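Local coordinates for protein glutathione S-transferase (Legionella pneumophila subsp. pneumophila str. Philadelphia 1, PDB 3NIV) that probably acts as a zeta-class glutathione transferase with maleylacetoacetate isomerase activity, at residues A[68-73]-A[99-104]; A[94-99]-A[165-170]. All coordinates share one frame; numbering follows the deposited sequence.

Contact 1 of 2, residues A[68-73]-A[99-104]; sequences QSMAII and MALIVA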
loop_
_atom_site.group_PDB
_atom_site.type_symbol
_atom_site.label_atom_id
_atom_site.label_comp_id
_atom_site.label_asym_id
_atom_site.label_seq_id
_atom_site.Cartn_x
_atom_site.Cartn_y
_atom_site.Cartn_z
ATOM N N GLN A 68 -2.133 -2.012 9.851
ATOM C CA GLN A 68 -2.186 -1.776 8.413
ATOM C C GLN A 68 -3.537 -2.164 7.837
ATOM O O GLN A 68 -3.862 -3.346 7.713
ATOM C CB GLN A 68 -1.048 -2.477 7.674
ATOM C CG GLN A 68 0.333 -1.929 7.997
ATOM C CD GLN A 68 0.547 -0.506 7.491
ATOM O OE1 GLN A 68 -0.073 -0.077 6.520
ATOM N NE2 GLN A 68 1.442 0.224 8.141
ATOM N N SER A 69 -4.310 -1.151 7.470
ATOM C CA SER A 69 -5.684 -1.333 7.013
ATOM C C SER A 69 -5.836 -2.345 5.880
ATOM O O SER A 69 -6.751 -3.168 5.913
ATOM C CB SER A 69 -6.318 0.019 6.644
ATOM O OG SER A 69 -5.570 0.699 5.648
HETATM N N MSE A 70 -4.956 -2.298 4.884
HETATM C CA MSE A 70 -5.016 -3.278 3.795
HETATM C C MSE A 70 -4.737 -4.699 4.298
HETATM O O MSE A 70 -5.398 -5.651 3.890
HETATM C CB MSE A 70 -4.059 -2.909 2.666
HETATM C CG MSE A 70 -4.269 -1.507 2.144
HETATM SE SE MSE A 70 -6.137 -1.161 1.638
HETATM C CE MSE A 70 -6.169 -2.147 -0.056
ATOM N N ALA A 71 -3.773 -4.822 5.205
ATOM C CA ALA A 71 -3.467 -6.100 5.829
ATOM C C ALA A 71 -4.624 -6.583 6.679
ATOM O O ALA A 71 -4.973 -7.751 6.645
ATOM C CB ALA A 71 -2.196 -6.006 6.672
ATOM N N ILE A 72 -5.205 -5.677 7.456
ATOM C CA ILE A 72 -6.361 -5.998 8.292
ATOM C C ILE A 72 -7.512 -6.537 7.447
ATOM O O ILE A 72 -8.161 -7.534 7.790
ATOM C CB ILE A 72 -6.838 -4.760 9.071
ATOM C CG1 ILE A 72 -5.892 -4.497 10.255
ATOM C CG2 ILE A 72 -8.302 -4.924 9.495
ATOM C CD1 ILE A 72 -6.150 -3.217 11.015
ATOM N N ILE A 73 -7.747 -5.881 6.323
ATOM C CA ILE A 73 -8.871 -6.241 5.479
ATOM C C ILE A 73 -8.673 -7.623 4.854
ATOM O O ILE A 73 -9.597 -8.437 4.818
ATOM C CB ILE A 73 -9.126 -5.147 4.418
ATOM C CG1 ILE A 73 -9.789 -3.932 5.085
ATOM C CG2 ILE A 73 -9.969 -5.684 3.293
ATOM C CD1 ILE A 73 -9.673 -2.646 4.305
HETATM N N MSE A 99 -6.187 -1.000 -7.830
HETATM C CA MSE A 99 -6.918 0.255 -7.820
HETATM C C MSE A 99 -7.058 0.747 -6.396
HETATM O O MSE A 99 -6.938 1.927 -6.130
HETATM C CB MSE A 99 -8.271 0.086 -8.493
HETATM C CG MSE A 99 -8.129 -0.077 -9.988
HETATM SE SE MSE A 99 -9.781 -0.636 -10.829
HETATM C CE MSE A 99 -10.875 0.955 -10.416
ATOM N N ALA A 100 -7.292 -0.183 -5.482
ATOM C CA ALA A 100 -7.281 0.132 -4.071
ATOM C C ALA A 100 -5.895 0.632 -3.644
ATOM O O ALA A 100 -5.782 1.474 -2.766
ATOM C CB ALA A 100 -7.684 -1.077 -3.269
ATOM N N LEU A 101 -4.845 0.127 -4.283
ATOM C CA LEU A 101 -3.484 0.559 -3.967
ATOM C C LEU A 101 -3.201 1.970 -4.472
ATOM O O LEU A 101 -2.473 2.742 -3.841
ATOM C CB LEU A 101 -2.464 -0.420 -4.550
ATOM C CG LEU A 101 -2.577 -1.838 -3.971
ATOM C CD1 LEU A 101 -1.587 -2.828 -4.624
ATOM C CD2 LEU A 101 -2.425 -1.812 -2.455
ATOM N N ILE A 102 -3.776 2.306 -5.620
ATOM C CA ILE A 102 -3.651 3.658 -6.133
ATOM C C ILE A 102 -4.043 4.669 -5.049
ATOM O O ILE A 102 -3.438 5.722 -4.918
ATOM C CB ILE A 102 -4.542 3.862 -7.338
ATOM C CG1 ILE A 102 -3.954 3.137 -8.549
ATOM C CG2 ILE A 102 -4.756 5.368 -7.599
ATOM C CD1 ILE A 102 -4.700 3.395 -9.854
ATOM N N VAL A 103 -5.058 4.327 -4.270
ATOM C CA VAL A 103 -5.552 5.219 -3.234
ATOM C C VAL A 103 -4.673 5.096 -2.017
ATOM O O VAL A 103 -4.194 6.078 -1.481
ATOM C CB VAL A 103 -6.983 4.837 -2.812
ATOM C CG1 VAL A 103 -7.329 5.452 -1.467
ATOM C CG2 VAL A 103 -7.992 5.214 -3.898
ATOM N N ALA A 104 -4.453 3.861 -1.599
ATOM C CA ALA A 104 -3.741 3.581 -0.372
ATOM C C ALA A 104 -2.218 3.726 -0.477
ATOM O O ALA A 104 -1.548 3.790 0.541
ATOM C CB ALA A 104 -4.112 2.200 0.129
#
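Selenomethionine M70 reaches A100 and A104 because its chain is folded at every bond: CG lies beside the backbone N, anti to the carbonyl carbon (chi1 -54°), and two further bends, about CB-CG and CG-SE, carry selenium and methyl across to helix 90-106. The terminal methyl does the closest touching, with M70 CE 3.7 Å from A100 CB. One atom back, M70 SE lies 4.2 Å from A104 CB. The two alanines are one helical turn apart, joined by the backbone bond from A104 N to A100 O (3.0 Å), so their methyls face the end of M70 from neighbouring turns of the same helix. L101 comes in from the side: its CB does not aim at M70, but its tip bends nearer and brings L101 CD2 to 4.5 Å from M70 CE, a looser touch. No hydrogen bond crosses here; the contact is apolar and buries 132 Å². With the segment axes 12.3 Å apart at closest approach, the backbones stand well separated, and a single long side chain from 68-73 meets two alanine methyls and a leucine branch. The N-to-C directions run roughly antiparallel, at 147°. S69, beside M70, turns its hydroxyl elsewhere and hydrogen-bonds R16 of helix 12-23, whose side chain also touches A104. C170 of helix 166-180 packs on both M70 and A100, while M70 also meets L101 of the second subunit. The contact thus joins helix 69-79, which follows edge strand 64-67 of the thioredoxin-like N-terminal domain, to helix 90-106 of the all-helical C-terminal domain, with helices 12-23 and 166-180 bordering it.

Contact 2 of 2, residues A[94-99]-A[165-170]; sequences ATLKSM and GLADVC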
loop_
_atom_site.group_PDB
_atom_site.type_symbol
_atom_site.label_atom_id
_atom_site.label_comp_id
_atom_site.label_asym_id
_atom_site.label_seq_id
_atom_site.Cartn_x
_atom_site.Cartn_y
_atom_site.Cartn_z
ATOM N N ALA A 94 -6.714 -9.066 -8.971
ATOM C CA ALA A 94 -5.487 -8.290 -8.873
ATOM C C ALA A 94 -5.698 -6.872 -9.403
ATOM O O ALA A 94 -5.070 -5.915 -8.949
ATOM C CB ALA A 94 -4.363 -8.980 -9.633
ATOM N N THR A 95 -6.582 -6.748 -10.381
ATOM C CA THR A 95 -6.807 -5.473 -11.032
ATOM C C THR A 95 -7.517 -4.507 -10.095
ATOM O O THR A 95 -7.167 -3.331 -10.005
ATOM C CB THR A 95 -7.648 -5.668 -12.288
ATOM O OG1 THR A 95 -6.853 -6.334 -13.272
ATOM C CG2 THR A 95 -8.120 -4.322 -12.835
ATOM N N LEU A 96 -8.526 -5.019 -9.403
ATOM C CA LEU A 96 -9.232 -4.241 -8.408
ATOM C C LEU A 96 -8.305 -3.866 -7.246
ATOM O O LEU A 96 -8.311 -2.737 -6.762
ATOM C CB LEU A 96 -10.452 -5.026 -7.931
ATOM C CG LEU A 96 -11.587 -4.964 -8.953
ATOM C CD1 LEU A 96 -12.589 -6.092 -8.751
ATOM C CD2 LEU A 96 -12.270 -3.600 -8.907
ATOM N N LYS A 97 -7.496 -4.823 -6.821
ATOM C CA LYS A 97 -6.509 -4.609 -5.767
ATOM C C LYS A 97 -5.608 -3.432 -6.083
ATOM O O LYS A 97 -5.377 -2.562 -5.242
ATOM C CB LYS A 97 -5.640 -5.848 -5.627
ATOM C CG LYS A 97 -5.424 -6.296 -4.203
ATOM C CD LYS A 97 -6.431 -7.373 -3.809
ATOM C CE LYS A 97 -5.784 -8.421 -2.905
ATOM N NZ LYS A 97 -5.194 -7.825 -1.667
ATOM N N SER A 98 -5.096 -3.404 -7.304
ATOM C CA SER A 98 -4.175 -2.358 -7.686
ATOM C C SER A 98 -4.873 -0.990 -7.691
ATOM O O SER A 98 -4.230 0.062 -7.570
ATOM C CB SER A 98 -3.563 -2.655 -9.045
ATOM O OG SER A 98 -4.445 -2.338 -10.090
HETATM N N MSE A 99 -6.187 -1.000 -7.830
HETATM C CA MSE A 99 -6.918 0.255 -7.820
HETATM C C MSE A 99 -7.058 0.747 -6.396
HETATM O O MSE A 99 -6.938 1.927 -6.130
HETATM C CB MSE A 99 -8.271 0.086 -8.493
HETATM C CG MSE A 99 -8.129 -0.077 -9.988
HETATM SE SE MSE A 99 -9.781 -0.636 -10.829
HETATM C CE MSE A 99 -10.875 0.955 -10.416
ATOM N N GLY A 165 -16.920 -3.702 -3.717
ATOM C CA GLY A 165 -15.702 -4.423 -3.403
ATOM C C GLY A 165 -14.619 -3.601 -2.739
ATOM O O GLY A 165 -14.857 -2.462 -2.304
ATOM N N LEU A 166 -13.424 -4.189 -2.672
ATOM C CA LEU A 166 -12.260 -3.568 -2.054
ATOM C C LEU A 166 -11.963 -2.185 -2.608
ATOM O O LEU A 166 -11.658 -1.277 -1.857
ATOM C CB LEU A 166 -11.018 -4.459 -2.225
ATOM C CG LEU A 166 -9.714 -3.901 -1.640
ATOM C CD1 LEU A 166 -9.840 -3.694 -0.131
ATOM C CD2 LEU A 166 -8.505 -4.801 -1.975
ATOM N N ALA A 167 -12.025 -2.031 -3.921
ATOM C CA ALA A 167 -11.806 -0.729 -4.530
ATOM C C ALA A 167 -12.824 0.304 -4.036
ATOM O O ALA A 167 -12.471 1.464 -3.801
ATOM C CB ALA A 167 -11.863 -0.834 -6.042
ATOM N N ASP A 168 -14.084 -0.099 -3.890
ATOM C CA ASP A 168 -15.104 0.837 -3.416
ATOM C C ASP A 168 -14.839 1.163 -1.943
ATOM O O ASP A 168 -14.975 2.304 -1.500
ATOM C CB ASP A 168 -16.514 0.250 -3.588
ATOM C CG ASP A 168 -16.811 -0.154 -5.017
ATOM O OD1 ASP A 168 -16.818 -1.372 -5.312
ATOM O OD2 ASP A 168 -17.024 0.752 -5.850
ATOM N N VAL A 169 -14.445 0.142 -1.192
ATOM C CA VAL A 169 -14.143 0.310 0.213
ATOM C C VAL A 169 -13.050 1.361 0.418
ATOM O O VAL A 169 -13.107 2.135 1.371
ATOM C CB VAL A 169 -13.705 -1.009 0.854
ATOM C CG1 VAL A 169 -13.250 -0.761 2.293
ATOM C CG2 VAL A 169 -14.829 -2.022 0.798
ATOM N N CYS A 170 -12.066 1.398 -0.477
ATOM C CA CYS A 170 -10.979 2.370 -0.354
ATOM C C CYS A 170 -11.311 3.714 -0.992
ATOM O O CYS A 170 -10.765 4.741 -0.602
ATOM C CB CYS A 170 -9.677 1.819 -0.935
ATOM S SG CYS A 170 -9.035 0.406 -0.026
#
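L96 packs on A167, whose small side chain lets the helices come close: L96 CA and A167 CA are 5.8 Å apart, and L96 CD2 lies 4.0 Å from A167 CB. The alanine methyl also sits 4.4 Å from M99 CB, placing it between residues three apart on the facing helix. The segment axes run nearly parallel, 9° apart, at a closest approach of 8.6 Å. The aliphatic part of K97 packs on L166. Although K97 CB points away from 165-170, chi1 (-134°) and the bend at chi2 (95°) bring CG and CD round, and K97 CD meets L166 CD2 at 3.8 Å. L166 sends CG out anti to its backbone N, and its second torsion leaves CD2 as the outstretched branch; the two side chains cross obliquely. Ionic pairing takes the lysine's far end, directed by its later bends, elsewhere: K97 NZ forms a salt bridge with D74 of helix 69-79 and a long, weak ion pair with D74 of the second subunit. No hydrogen bond links the two segments; those nearby include S98 OG to T95 O at 2.9 Å, tilted from the carbonyl plane. D168 OD1 offers its anti lone pair to G165 N at 2.8 Å, while its other oxygen takes a weak bond from C159 N. As G165 is the N-cap residue and D168 lies three positions on, this is the reciprocal half of a capping box, at the start of the central, buried helix of the GST C-terminal domain, which here lies alongside helix 90-106.

Overall arrangement
Both contacts are buried and share helix 90-106, but they use it differently; M99 lies in a segment of each yet touches only in contact 2. Contact 1 crosses between the two domains over widely spaced, roughly antiparallel helix segments and is wholly apolar. Contact 2 stays inside the helical domain, where closely spaced, nearly parallel segments meet and polar groups flank the apolar core, one lysine being partly exposed. Their centres are 8 Å apart and the two merge at helix 166-180: C170 SG lies 3.7 Å from M70 SE and 3.8 Å from A100 CB, and L166 CG packs on A100 CB. Both also reach the second subunit, so domain and dimer interfaces adjoin.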